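Local coordinates for protein glycogen synthase (Cyanobacterium sp. CLg1, PDB 6GNF) that belongs to the bacterial glycogen synthases, two-domain proteins of the GT-B glycosyltransferase fold, and is seen here with adenosine-5'-diphosphate and a glycan bound, at residues Gly261-Asp266 with Ala293-Leu298; Cys265-Thr270 with Val533-Gln538; Asp366-Ala371 with Val382-Ile387. All blocks are in the same frame, centred on the assembly; numbering follows the deposited sequence.

Contact 1 of 3, residues Gly261-Asp266 with Ala293-Leu298; sequences GFLNCD and ARDVGL
Val296 brings both of its methyl groups up against the backbone carbonyl oxygen of Phe262, so that a branched side chain at the end of helix 290-296 meets a peptide oxygen near the C-terminal end of helix 257-264. The nearer branch places CG2 of Val296 3.3 Å from Phe262 O, and CG1 of Val296 stands 3.5 Å from that same oxygen. The torsion explains the pairing: with CG1 of Val296 anti to the backbone N (chi1 162°), CG2 takes the place beside that N, and both methyls rest against the oxygen from the same side. CG2 has a second neighbour in Leu263, whose CD2 lies 4.1 Å from it, the two side chains meeting at about a right angle. The same CD2 of Leu263 is 4.1 Å from OD2 of Asp295, a carboxylate grazing a methyl at the more open margin. Phe262 turns its CB toward the partner helix, while its ring continues inward to Met198 and Ala268 of the neighbouring strands. At the far end, Gly297 leaves the helix with positive phi (84°), a backbone shape suited to glycine, and its N still reaches Ala293 O at 2.7 Å; the chain then runs into strand 298-300. The pair illustrates how two helix ends can meet beside the sheet of the first domain through apolar fit. Methyls against a carbonyl oxygen and against one another, with no direct hydrogen bond between the segments, imply a contact governed by van der Waals fit rather than by polar direction.

Contact 2 of 3, residues Cys265-Thr270 with Val533-Gln538; sequences CDQALT and VDIFEQ
Strand 267-270 faces helix 526-540 with Gln267 and Ile535 as the closest CA pair, 8.9 Å apart. Gln267 and Leu269, alternate residues on one side of the strand, both send side chains to Ile535, which answers with its two branches. One branch, CG2 of Ile535, sits over the face of the Gln267 amide, 3.8 Å from its CD and 3.6 Å from its OE1. The glutamine reaches this place with an extended chain, CG anti to the backbone N (chi1 -171°). The other branch runs through CG1 to CD1 of Ile535, which meets CD2 of Leu269 tip to tip at 3.8 Å. A bridging water adds the polar half of the contact: it donates to Gln267 OE1 at 2.6 Å and to Ile535 O at 2.7 Å. Both of its protons are thereby spent on the two elements, and the amide is tied to a helical carbonyl while its face carries a methyl. Around this junction, Leu539 of the same helix touches Gln267 and Tyr532 touches Leu269, whereas Ile535 also rests on Ile301. The strand itself runs parallel between strands 195-200 and 298-300, so the C-terminal helix, as in other GT-B proteins, comes back from the second half of the chain to cover the sheet of the first domain.

Contact 3 of 3, residues Asp366-Ala371 with Val382-Ile387; sequences DVIIAA and VVILGI. With ADP (adenosine-5'-diphosphate), chain F.
Ile368, on helix 365-370, packs on Ile384 and Val382 of strand 381-385 in a beta-alpha-beta crossover of the Rossmann-like second domain: strand 352-356 leads into the helix, and the chain returns as the neighbouring parallel strand. Along the helix, the outward residues meet other parts of the domain and Ile368 meets the sheet. Asp366 forms a salt bridge with Arg432, and Val367 touches the same arginine from the next position. Ile368 then turns inward and carries the contact. With its CG2 anti to the backbone N and beside the carbonyl carbon, that single methyl is presented to the strand, 3.5 Å from CD1 of Ile384 and 4.1 Å from CG1 of Val382. The isoleucines slide past each other in opposite directions, so CG2 of Ile368 also comes within 4.1 Å of CG1 of Ile384. Val382, two residues earlier on the same strand face, gives the same methyl a second, looser neighbour. Farther along, Ala370 and Ala371 contact helix 485-503, the former at Leu488 and the latter at Val492 and Met495, so that the short helix lies between that helix and the sheet. Phe355 of the adjacent strand 352-356 touches both Ile368 and Ile384 and extends the apolar layer. The example shows how one strand can pack a helix with one face and, at its C-terminal end, line a ligand pocket, as is common in Rossmann-like domains. Just beyond Ile384, CD2 of Leu385 comes 3.7 Å from N1 of ADP, and CA of Gly386 lies 3.6 Å from its N6.

Overall arrangement
Contacts 1 and 2 belong together: they share Cys265 and Asp266 where helix 257-264 passes into strand 267-270, and they touch through Phe262 and Leu298 on one side and Ala268 and Leu269 on the other. Both are partly buried. Contact 3 is a buried core in the other half of the molecule, its centre about 37 Å from that of contact 1 and about 38 Å from that of contact 2, although in sequence it is nested within the loop that contact 2 closes. Chemistry follows place: between its segments contact 3 is aliphatic, contact 1 sets methyls against a carbonyl oxygen and each other, and contact 2 mixes apolar packing with a bridging water.

Contact 1 of 3, residues Gly261-Asp266 with Ala293-Leu298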
ATOM      1  N   GLY A 261      -3.025  -9.209 -16.429  1.00 51.95           N
ATOM      2  CA  GLY A 261      -3.629  -9.745 -15.217  1.00 49.83           C
ATOM      3  C   GLY A 261      -5.118  -9.468 -15.142  1.00 52.64           C
ATOM      4  O   GLY A 261      -5.917 -10.348 -14.782  1.00 52.56           O
ATOM      5  N   PHE A 262      -5.512  -8.239 -15.457  1.00 54.26           N
ATOM      6  CA  PHE A 262      -6.936  -7.899 -15.510  1.00 58.01           C
ATOM      7  C   PHE A 262      -7.678  -8.760 -16.515  1.00 57.38           C
ATOM      8  O   PHE A 262      -8.791  -9.209 -16.249  1.00 58.61           O
ATOM      9  CB  PHE A 262      -7.165  -6.427 -15.878  1.00 61.14           C
ATOM     10  CG  PHE A 262      -7.004  -5.467 -14.734  1.00 66.09           C
ATOM     11  CD1 PHE A 262      -7.248  -5.850 -13.416  1.00 73.59           C
ATOM     12  CD2 PHE A 262      -6.627  -4.164 -14.979  1.00 67.93           C
ATOM     13  CE1 PHE A 262      -7.100  -4.947 -12.373  1.00 74.91           C
ATOM     14  CE2 PHE A 262      -6.486  -3.255 -13.947  1.00 69.72           C
ATOM     15  CZ  PHE A 262      -6.723  -3.647 -12.641  1.00 75.02           C
ATOM     16  N   LEU A 263      -7.064  -8.976 -17.673  1.00 55.69           N
ATOM     17  CA  LEU A 263      -7.723  -9.697 -18.755  1.00 54.82           C
ATOM     18  C   LEU A 263      -7.788 -11.202 -18.527  1.00 55.16           C
ATOM     19  O   LEU A 263      -8.537 -11.889 -19.208  1.00 56.92           O
ATOM     20  CB  LEU A 263      -7.029  -9.410 -20.094  1.00 54.76           C
ATOM     21  CG  LEU A 263      -7.170  -7.976 -20.616  1.00 56.07           C
ATOM     22  CD1 LEU A 263      -6.278  -7.748 -21.829  1.00 56.85           C
ATOM     23  CD2 LEU A 263      -8.617  -7.657 -20.952  1.00 56.87           C
ATOM     24  N   ASN A 264      -7.008 -11.728 -17.587  1.00 52.14           N
ATOM     25  CA  ASN A 264      -6.948 -13.168 -17.383  1.00 52.92           C
ATOM     26  C   ASN A 264      -7.470 -13.656 -16.041  1.00 53.24           C
ATOM     27  O   ASN A 264      -7.669 -14.860 -15.877  1.00 53.62           O
ATOM     28  CB  ASN A 264      -5.516 -13.669 -17.612  1.00 52.88           C
ATOM     29  CG  ASN A 264      -5.180 -13.799 -19.084  1.00 57.44           C
ATOM     30  OD1 ASN A 264      -5.451 -14.823 -19.699  1.00 60.18           O
ATOM     31  ND2 ASN A 264      -4.601 -12.755 -19.664  1.00 59.97           N
ATOM     32  N   CYS A 265      -7.734 -12.748 -15.106  1.00 52.43           N
ATOM     33  CA  CYS A 265      -8.222 -13.165 -13.796  1.00 52.62           C
ATOM     34  C   CYS A 265      -9.701 -13.500 -13.880  1.00 53.77           C
ATOM     35  O   CYS A 265     -10.368 -13.164 -14.856  1.00 57.11           O
ATOM     36  CB  CYS A 265      -7.987 -12.077 -12.742  1.00 52.13           C
ATOM     37  SG  CYS A 265      -8.995 -10.588 -12.973  1.00 56.48           S
ATOM     38  N   ASP A 266     -10.213 -14.142 -12.842  1.00 52.76           N
ATOM     39  CA  ASP A 266     -11.643 -14.419 -12.745  1.00 55.28           C
ATOM     40  C   ASP A 266     -12.396 -13.223 -12.183  1.00 55.38           C
ATOM     41  O   ASP A 266     -13.564 -13.030 -12.486  1.00 57.75           O
ATOM     42  CB  ASP A 266     -11.886 -15.653 -11.877  1.00 56.14           C
ATOM     43  CG  ASP A 266     -11.339 -16.901 -12.512  1.00 56.36           C
ATOM     44  OD1 ASP A 266     -11.717 -17.142 -13.678  1.00 59.73           O
ATOM     45  OD2 ASP A 266     -10.511 -17.594 -11.895  1.00 55.63           O
ATOM     46  N   ALA A 293     -10.238  -1.939 -17.235  1.00 62.46           N
ATOM     47  CA  ALA A 293     -10.946  -2.099 -15.962  1.00 60.74           C
ATOM     48  C   ALA A 293     -12.464  -2.134 -16.146  1.00 62.97           C
ATOM     49  O   ALA A 293     -13.131  -2.990 -15.561  1.00 61.48           O
ATOM     50  CB  ALA A 293     -10.553  -0.991 -14.998  1.00 61.07           C
ATOM     51  N   ARG A 294     -12.988  -1.228 -16.976  1.00 66.12           N
ATOM     52  CA  ARG A 294     -14.402  -1.242 -17.358  1.00 71.22           C
ATOM     53  C   ARG A 294     -14.815  -2.544 -18.023  1.00 71.48           C
ATOM     54  O   ARG A 294     -15.869  -3.087 -17.733  1.00 74.65           O
ATOM     55  CB  ARG A 294     -14.722  -0.126 -18.346  1.00 76.71           C
ATOM     56  CG  ARG A 294     -14.975   1.212 -17.710  1.00 80.99           C
ATOM     57  CD  ARG A 294     -15.669   2.141 -18.684  1.00 86.66           C
ATOM     58  NE  ARG A 294     -14.907   2.376 -19.915  1.00 92.77           N
ATOM     59  CZ  ARG A 294     -13.922   3.269 -20.057  1.00 96.76           C
ATOM     60  NH1 ARG A 294     -13.525   4.035 -19.040  1.00 95.58           N
ATOM     61  NH2 ARG A 294     -13.314   3.392 -21.233  1.00 99.11           N
ATOM     62  N   ASP A 295     -14.025  -2.968 -18.998  1.00 71.34           N
ATOM     63  CA  ASP A 295     -14.290  -4.191 -19.734  1.00 72.49           C
ATOM     64  C   ASP A 295     -14.396  -5.387 -18.789  1.00 71.63           C
ATOM     65  O   ASP A 295     -15.336  -6.170 -18.877  1.00 71.83           O
ATOM     66  CB  ASP A 295     -13.169  -4.416 -20.754  1.00 75.78           C
ATOM     67  CG  ASP A 295     -13.374  -5.654 -21.598  1.00 79.18           C
ATOM     68  OD1 ASP A 295     -14.524  -5.959 -21.978  1.00 84.81           O
ATOM     69  OD2 ASP A 295     -12.359  -6.326 -21.894  1.00 80.78           O
ATOM     70  N   VAL A 296     -13.451  -5.496 -17.865  1.00 68.35           N
ATOM     71  CA  VAL A 296     -13.370  -6.643 -16.968  1.00 65.99           C
ATOM     72  C   VAL A 296     -14.303  -6.492 -15.762  1.00 65.35           C
ATOM     73  O   VAL A 296     -14.774  -7.497 -15.223  1.00 64.12           O
ATOM     74  CB  VAL A 296     -11.904  -6.843 -16.534  1.00 66.54           C
ATOM     75  CG1 VAL A 296     -11.782  -7.706 -15.285  1.00 68.87           C
ATOM     76  CG2 VAL A 296     -11.119  -7.449 -17.687  1.00 65.71           C
ATOM     77  N   GLY A 297     -14.619  -5.250 -15.383  1.00 63.92           N
ATOM     78  CA  GLY A 297     -15.370  -4.991 -14.163  1.00 62.52           C
ATOM     79  C   GLY A 297     -14.432  -4.960 -12.972  1.00 61.02           C
ATOM     80  O   GLY A 297     -13.582  -5.835 -12.814  1.00 59.32           O
ATOM     81  N   LEU A 298     -14.577  -3.936 -12.140  1.00 61.46           N
ATOM     82  CA  LEU A 298     -13.701  -3.709 -11.005  1.00 61.63           C
ATOM     83  C   LEU A 298     -14.539  -3.245  -9.818  1.00 64.22           C
ATOM     84  O   LEU A 298     -15.225  -2.242  -9.900  1.00 66.65           O
ATOM     85  CB  LEU A 298     -12.653  -2.645 -11.361  1.00 60.21           C
ATOM     86  CG  LEU A 298     -11.635  -2.246 -10.290  1.00 57.70           C
ATOM     87  CD1 LEU A 298     -10.761  -3.433  -9.903  1.00 56.44           C
ATOM     88  CD2 LEU A 298     -10.772  -1.102 -10.789  1.00 58.64           C
TER

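Contact 2 of 3, residues Cys265-Thr270 with Val533-Gln538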
ATOM      1  N   CYS A 265      -7.734 -12.748 -15.106  1.00 52.43           N
ATOM      2  CA  CYS A 265      -8.222 -13.165 -13.796  1.00 52.62           C
ATOM      3  C   CYS A 265      -9.701 -13.500 -13.880  1.00 53.77           C
ATOM      4  O   CYS A 265     -10.368 -13.164 -14.856  1.00 57.11           O
ATOM      5  CB  CYS A 265      -7.987 -12.077 -12.742  1.00 52.13           C
ATOM      6  SG  CYS A 265      -8.995 -10.588 -12.973  1.00 56.48           S
ATOM      7  N   ASP A 266     -10.213 -14.142 -12.842  1.00 52.76           N
ATOM      8  CA  ASP A 266     -11.643 -14.419 -12.745  1.00 55.28           C
ATOM      9  C   ASP A 266     -12.396 -13.223 -12.183  1.00 55.38           C
ATOM     10  O   ASP A 266     -13.564 -13.030 -12.486  1.00 57.75           O
ATOM     11  CB  ASP A 266     -11.886 -15.653 -11.877  1.00 56.14           C
ATOM     12  CG  ASP A 266     -11.339 -16.901 -12.512  1.00 56.36           C
ATOM     13  OD1 ASP A 266     -11.717 -17.142 -13.678  1.00 59.73           O
ATOM     14  OD2 ASP A 266     -10.511 -17.594 -11.895  1.00 55.63           O
ATOM     15  N   GLN A 267     -11.734 -12.416 -11.359  1.00 53.58           N
ATOM     16  CA  GLN A 267     -12.349 -11.192 -10.866  1.00 54.94           C
ATOM     17  C   GLN A 267     -11.313 -10.184 -10.405  1.00 52.68           C
ATOM     18  O   GLN A 267     -10.297 -10.555  -9.805  1.00 50.92           O
ATOM     19  CB  GLN A 267     -13.318 -11.485  -9.724  1.00 55.50           C
ATOM     20  CG  GLN A 267     -14.135 -10.267  -9.323  1.00 57.23           C
ATOM     21  CD  GLN A 267     -15.441 -10.612  -8.653  1.00 58.35           C
ATOM     22  OE1 GLN A 267     -15.805 -11.786  -8.520  1.00 60.60           O
ATOM     23  NE2 GLN A 267     -16.168  -9.586  -8.252  1.00 58.52           N
ATOM     24  N   ALA A 268     -11.582  -8.917 -10.696  1.00 52.74           N
ATOM     25  CA  ALA A 268     -10.683  -7.832 -10.345  1.00 53.33           C
ATOM     26  C   ALA A 268     -11.301  -7.014  -9.222  1.00 52.81           C
ATOM     27  O   ALA A 268     -12.462  -6.640  -9.294  1.00 57.81           O
ATOM     28  CB  ALA A 268     -10.429  -6.962 -11.561  1.00 55.60           C
ATOM     29  N   LEU A 269     -10.534  -6.814  -8.152  1.00 52.85           N
ATOM     30  CA  LEU A 269     -10.969  -6.036  -6.996  1.00 52.44           C
ATOM     31  C   LEU A 269      -9.963  -4.945  -6.693  1.00 51.29           C
ATOM     32  O   LEU A 269      -8.798  -5.004  -7.106  1.00 48.97           O
ATOM     33  CB  LEU A 269     -11.079  -6.927  -5.757  1.00 52.93           C
ATOM     34  CG  LEU A 269     -12.038  -8.115  -5.790  1.00 54.13           C
ATOM     35  CD1 LEU A 269     -11.917  -8.934  -4.520  1.00 54.08           C
ATOM     36  CD2 LEU A 269     -13.466  -7.637  -5.970  1.00 55.43           C
ATOM     37  N   THR A 270     -10.404  -3.950  -5.930  1.00 52.03           N
ATOM     38  CA  THR A 270      -9.482  -2.942  -5.415  1.00 53.12           C
ATOM     39  C   THR A 270      -9.879  -2.485  -4.002  1.00 54.62           C
ATOM     40  O   THR A 270     -10.820  -3.027  -3.413  1.00 54.37           O
ATOM     41  CB  THR A 270      -9.318  -1.769  -6.400  1.00 53.95           C
ATOM     42  OG1 THR A 270      -8.208  -0.957  -5.989  1.00 53.73           O
ATOM     43  CG2 THR A 270     -10.584  -0.938  -6.489  1.00 54.72           C
ATOM     44  N   VAL A 533     -15.238 -12.554   1.509  1.00 56.75           N
ATOM     45  CA  VAL A 533     -15.767 -13.914   1.596  1.00 59.70           C
ATOM     46  C   VAL A 533     -16.954 -14.082   0.653  1.00 62.72           C
ATOM     47  O   VAL A 533     -17.060 -15.096  -0.025  1.00 63.28           O
ATOM     48  CB  VAL A 533     -16.183 -14.286   3.040  1.00 59.57           C
ATOM     49  CG1 VAL A 533     -16.981 -15.579   3.073  1.00 59.89           C
ATOM     50  CG2 VAL A 533     -14.957 -14.422   3.922  1.00 58.28           C
ATOM     51  N   ASP A 534     -17.853 -13.099   0.617  1.00 66.89           N
ATOM     52  CA  ASP A 534     -19.002 -13.153  -0.305  1.00 71.52           C
ATOM     53  C   ASP A 534     -18.584 -13.250  -1.759  1.00 68.68           C
ATOM     54  O   ASP A 534     -19.113 -14.069  -2.505  1.00 68.77           O
ATOM     55  CB  ASP A 534     -19.907 -11.938  -0.132  1.00 77.29           C
ATOM     56  CG  ASP A 534     -20.767 -12.034   1.115  1.00 84.37           C
ATOM     57  OD1 ASP A 534     -20.650 -13.054   1.834  1.00 90.32           O
ATOM     58  OD2 ASP A 534     -21.564 -11.102   1.380  1.00 87.44           O
ATOM     59  N   ILE A 535     -17.646 -12.400  -2.156  1.00 65.64           N
ATOM     60  CA  ILE A 535     -17.107 -12.440  -3.508  1.00 63.28           C
ATOM     61  C   ILE A 535     -16.439 -13.781  -3.790  1.00 62.29           C
ATOM     62  O   ILE A 535     -16.705 -14.380  -4.832  1.00 60.55           O
ATOM     63  CB  ILE A 535     -16.165 -11.248  -3.761  1.00 62.77           C
ATOM     64  CG1 ILE A 535     -17.013 -10.002  -4.025  1.00 64.97           C
ATOM     65  CG2 ILE A 535     -15.253 -11.499  -4.953  1.00 62.25           C
ATOM     66  CD1 ILE A 535     -16.306  -8.702  -3.752  1.00 64.81           C
ATOM     67  N   PHE A 536     -15.636 -14.270  -2.844  1.00 61.76           N
ATOM     68  CA  PHE A 536     -14.961 -15.560  -3.006  1.00 59.75           C
ATOM     69  C   PHE A 536     -15.958 -16.702  -3.153  1.00 60.59           C
ATOM     70  O   PHE A 536     -15.778 -17.572  -4.000  1.00 59.78           O
ATOM     71  CB  PHE A 536     -14.012 -15.859  -1.833  1.00 58.72           C
ATOM     72  CG  PHE A 536     -12.832 -14.923  -1.717  1.00 56.11           C
ATOM     73  CD1 PHE A 536     -12.338 -14.222  -2.810  1.00 54.07           C
ATOM     74  CD2 PHE A 536     -12.192 -14.771  -0.496  1.00 56.56           C
ATOM     75  CE1 PHE A 536     -11.248 -13.374  -2.673  1.00 53.07           C
ATOM     76  CE2 PHE A 536     -11.098 -13.928  -0.357  1.00 55.10           C
ATOM     77  CZ  PHE A 536     -10.623 -13.229  -1.448  1.00 51.96           C
ATOM     78  N   GLU A 537     -17.020 -16.684  -2.357  1.00 63.60           N
ATOM     79  CA  GLU A 537     -18.028 -17.747  -2.408  1.00 69.77           C
ATOM     80  C   GLU A 537     -18.768 -17.795  -3.742  1.00 71.78           C
ATOM     81  O   GLU A 537     -19.143 -18.870  -4.198  1.00 73.44           O
ATOM     82  CB  GLU A 537     -19.019 -17.631  -1.250  1.00 74.29           C
ATOM     83  CG  GLU A 537     -18.500 -18.278   0.029  1.00 79.41           C
ATOM     84  CD  GLU A 537     -19.285 -17.897   1.277  1.00 88.17           C
ATOM     85  OE1 GLU A 537     -20.290 -17.140   1.189  1.00 92.73           O
ATOM     86  OE2 GLU A 537     -18.877 -18.350   2.368  1.00 94.21           O
ATOM     87  N   GLN A 538     -18.985 -16.633  -4.352  1.00 73.27           N
ATOM     88  CA  GLN A 538     -19.601 -16.555  -5.681  1.00 75.25           C
ATOM     89  C   GLN A 538     -18.711 -17.151  -6.764  1.00 75.47           C
ATOM     90  O   GLN A 538     -19.201 -17.768  -7.708  1.00 78.18           O
ATOM     91  CB  GLN A 538     -19.935 -15.105  -6.045  1.00 77.40           C
ATOM     92  CG  GLN A 538     -21.091 -14.457  -5.300  1.00 82.40           C
ATOM     93  CD  GLN A 538     -22.267 -15.390  -5.109  1.00 88.83           C
ATOM     94  OE1 GLN A 538     -23.105 -15.547  -5.999  1.00 94.56           O
ATOM     95  NE2 GLN A 538     -22.310 -16.048  -3.964  1.00 90.50           N
TER
HETATM   96  O   HOH W   1     -17.460 -13.264  -7.182  1.00 56.37           O

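Contact 3 of 3, residues Asp366-Ala371 with Val382-Ile387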
ATOM      1  N   ASP A 366       5.432  17.721  -0.805  1.00 70.71           N
ATOM      2  CA  ASP A 366       5.942  18.947  -1.437  1.00 74.61           C
ATOM      3  C   ASP A 366       4.989  20.142  -1.276  1.00 74.32           C
ATOM      4  O   ASP A 366       5.436  21.285  -1.185  1.00 77.04           O
ATOM      5  CB  ASP A 366       6.303  18.710  -2.918  1.00 76.08           C
ATOM      6  CG  ASP A 366       5.099  18.340  -3.789  1.00 77.73           C
ATOM      7  OD1 ASP A 366       4.211  17.568  -3.347  1.00 75.97           O
ATOM      8  OD2 ASP A 366       5.056  18.816  -4.944  1.00 80.67           O
ATOM      9  N   VAL A 367       3.689  19.858  -1.226  1.00 73.19           N
ATOM     10  CA  VAL A 367       2.661  20.877  -1.000  1.00 74.17           C
ATOM     11  C   VAL A 367       2.770  21.462   0.409  1.00 75.86           C
ATOM     12  O   VAL A 367       2.672  22.687   0.596  1.00 76.76           O
ATOM     13  CB  VAL A 367       1.240  20.294  -1.199  1.00 72.45           C
ATOM     14  CG1 VAL A 367       0.171  21.311  -0.827  1.00 72.87           C
ATOM     15  CG2 VAL A 367       1.055  19.805  -2.631  1.00 71.34           C
ATOM     16  N   ILE A 368       2.988  20.593   1.397  1.00 74.74           N
ATOM     17  CA  ILE A 368       3.073  21.036   2.792  1.00 75.89           C
ATOM     18  C   ILE A 368       4.270  21.962   2.976  1.00 77.27           C
ATOM     19  O   ILE A 368       4.142  23.040   3.555  1.00 78.78           O
ATOM     20  CB  ILE A 368       3.175  19.858   3.787  1.00 74.63           C
ATOM     21  CG1 ILE A 368       1.960  18.936   3.667  1.00 73.15           C
ATOM     22  CG2 ILE A 368       3.266  20.378   5.220  1.00 75.83           C
ATOM     23  CD1 ILE A 368       2.067  17.666   4.485  1.00 72.49           C
ATOM     24  N   ILE A 369       5.417  21.552   2.445  1.00 77.68           N
ATOM     25  CA  ILE A 369       6.636  22.346   2.540  1.00 81.01           C
ATOM     26  C   ILE A 369       6.472  23.697   1.839  1.00 82.49           C
ATOM     27  O   ILE A 369       6.858  24.729   2.384  1.00 85.03           O
ATOM     28  CB  ILE A 369       7.846  21.578   1.971  1.00 82.40           C
ATOM     29  CG1 ILE A 369       8.199  20.413   2.899  1.00 82.49           C
ATOM     30  CG2 ILE A 369       9.054  22.495   1.810  1.00 84.63           C
ATOM     31  CD1 ILE A 369       9.094  19.369   2.266  1.00 84.29           C
ATOM     32  N   ALA A 370       5.884  23.685   0.647  1.00 81.64           N
ATOM     33  CA  ALA A 370       5.663  24.915  -0.115  1.00 83.31           C
ATOM     34  C   ALA A 370       4.632  25.833   0.548  1.00 84.62           C
ATOM     35  O   ALA A 370       4.635  27.041   0.306  1.00 88.38           O
ATOM     36  CB  ALA A 370       5.237  24.590  -1.538  1.00 82.66           C
ATOM     37  N   ALA A 371       3.767  25.268   1.388  1.00 82.77           N
ATOM     38  CA  ALA A 371       2.695  26.030   2.030  1.00 83.75           C
ATOM     39  C   ALA A 371       3.151  26.851   3.234  1.00 85.79           C
ATOM     40  O   ALA A 371       2.382  27.671   3.738  1.00 87.06           O
ATOM     41  CB  ALA A 371       1.571  25.092   2.451  1.00 81.55           C
ATOM     42  N   VAL A 382       2.811  22.168  12.749  1.00 77.26           N
ATOM     43  CA  VAL A 382       2.863  21.122  11.731  1.00 76.15           C
ATOM     44  C   VAL A 382       4.069  20.227  11.960  1.00 75.65           C
ATOM     45  O   VAL A 382       5.191  20.704  12.111  1.00 78.33           O
ATOM     46  CB  VAL A 382       2.961  21.698  10.299  1.00 76.71           C
ATOM     47  CG1 VAL A 382       2.983  20.572   9.273  1.00 75.22           C
ATOM     48  CG2 VAL A 382       1.807  22.650  10.022  1.00 78.59           C
ATOM     49  N   VAL A 383       3.830  18.924  11.974  1.00 74.24           N
ATOM     50  CA  VAL A 383       4.898  17.946  12.089  1.00 73.79           C
ATOM     51  C   VAL A 383       4.838  17.045  10.867  1.00 71.49           C
ATOM     52  O   VAL A 383       3.760  16.584  10.495  1.00 69.25           O
ATOM     53  CB  VAL A 383       4.758  17.115  13.375  1.00 73.56           C
ATOM     54  CG1 VAL A 383       5.858  16.072  13.458  1.00 72.97           C
ATOM     55  CG2 VAL A 383       4.799  18.031  14.590  1.00 76.71           C
ATOM     56  N   ILE A 384       5.991  16.825  10.234  1.00 72.63           N
ATOM     57  CA  ILE A 384       6.065  16.078   8.978  1.00 71.66           C
ATOM     58  C   ILE A 384       7.109  14.966   9.063  1.00 70.01           C
ATOM     59  O   ILE A 384       8.282  15.228   9.309  1.00 71.92           O
ATOM     60  CB  ILE A 384       6.439  17.004   7.804  1.00 73.43           C
ATOM     61  CG1 ILE A 384       5.632  18.300   7.840  1.00 75.06           C
ATOM     62  CG2 ILE A 384       6.213  16.291   6.480  1.00 72.47           C
ATOM     63  CD1 ILE A 384       6.174  19.371   6.921  1.00 78.59           C
ATOM     64  N   LEU A 385       6.674  13.730   8.853  1.00 68.95           N
ATOM     65  CA  LEU A 385       7.551  12.568   8.938  1.00 69.33           C
ATOM     66  C   LEU A 385       7.493  11.768   7.636  1.00 67.60           C
ATOM     67  O   LEU A 385       6.427  11.314   7.241  1.00 64.32           O
ATOM     68  CB  LEU A 385       7.130  11.685  10.119  1.00 69.69           C
ATOM     69  CG  LEU A 385       7.862  10.348  10.301  1.00 70.35           C
ATOM     70  CD1 LEU A 385       9.330  10.577  10.642  1.00 72.14           C
ATOM     71  CD2 LEU A 385       7.185   9.502  11.370  1.00 70.59           C
ATOM     72  N   GLY A 386       8.647  11.568   7.001  1.00 69.70           N
ATOM     73  CA  GLY A 386       8.714  10.827   5.739  1.00 68.71           C
ATOM     74  C   GLY A 386      10.107  10.646   5.155  1.00 71.38           C
ATOM     75  O   GLY A 386      11.039  11.353   5.522  1.00 74.34           O
ATOM     76  N   ILE A 387      10.232   9.688   4.240  1.00 72.81           N
ATOM     77  CA  ILE A 387      11.457   9.479   3.460  1.00 77.34           C
ATOM     78  C   ILE A 387      11.154   9.318   1.962  1.00 78.18           C
ATOM     79  O   ILE A 387      10.078   8.853   1.583  1.00 74.05           O
ATOM     80  CB  ILE A 387      12.248   8.245   3.951  1.00 76.84           C
ATOM     81  CG1 ILE A 387      11.362   6.995   3.993  1.00 75.39           C
ATOM     82  CG2 ILE A 387      12.834   8.518   5.322  1.00 78.23           C
ATOM     83  CD1 ILE A 387      12.139   5.698   4.007  1.00 75.37           C
TER
HETATM   84  PB  ADP F 601       1.136   3.960   1.124  1.00 64.14           P
HETATM   85  O1B ADP F 601       0.548   4.579  -0.117  1.00 64.43           O
HETATM   86  O2B ADP F 601       0.786   2.507   1.293  1.00 64.53           O
HETATM   87  O3B ADP F 601       2.584   4.308   1.342  1.00 60.91           O
HETATM   88  PA  ADP F 601      -0.688   4.061   3.355  1.00 84.47           P
HETATM   89  O1A ADP F 601      -1.645   3.092   2.671  1.00 69.12           O
HETATM   90  O2A ADP F 601      -1.216   5.201   4.216  1.00 82.66           O
HETATM   91  O3A ADP F 601       0.333   4.734   2.292  1.00 74.64           O
HETATM   92  O5' ADP F 601       0.342   3.206   4.261  1.00 84.56           O
HETATM   93  C5' ADP F 601       1.619   3.731   4.642  1.00 81.96           C
HETATM   94  C4' ADP F 601       1.959   3.175   6.020  1.00 81.16           C
HETATM   95  O4' ADP F 601       3.329   3.391   6.366  1.00 75.86           O
HETATM   96  C3' ADP F 601       1.132   3.862   7.087  1.00 81.16           C
HETATM   97  O3' ADP F 601       0.675   2.857   7.997  1.00 85.18           O
HETATM   98  C2' ADP F 601       2.081   4.846   7.734  1.00 76.78           C
HETATM   99  O2' ADP F 601       1.761   4.950   9.118  1.00 80.62           O
HETATM  100  C1' ADP F 601       3.456   4.243   7.506  1.00 75.05           C
HETATM  101  N9  ADP F 601       4.564   5.198   7.224  1.00 73.68           N
HETATM  102  C8  ADP F 601       4.769   5.884   6.080  1.00 74.67           C
HETATM  103  N7  ADP F 601       5.900   6.639   6.152  1.00 71.25           N
HETATM  104  C5  ADP F 601       6.445   6.425   7.362  1.00 70.72           C
HETATM  105  C6  ADP F 601       7.635   6.892   8.103  1.00 69.42           C
HETATM  106  N6  ADP F 601       8.500   7.767   7.553  1.00 72.60           N
HETATM  107  N1  ADP F 601       7.834   6.423   9.353  1.00 70.28           N
HETATM  108  C2  ADP F 601       6.992   5.554   9.936  1.00 70.62           C
HETATM  109  N3  ADP F 601       5.892   5.088   9.316  1.00 72.08           N
HETATM  110  C4  ADP F 601       5.569   5.471   8.058  1.00 71.99           C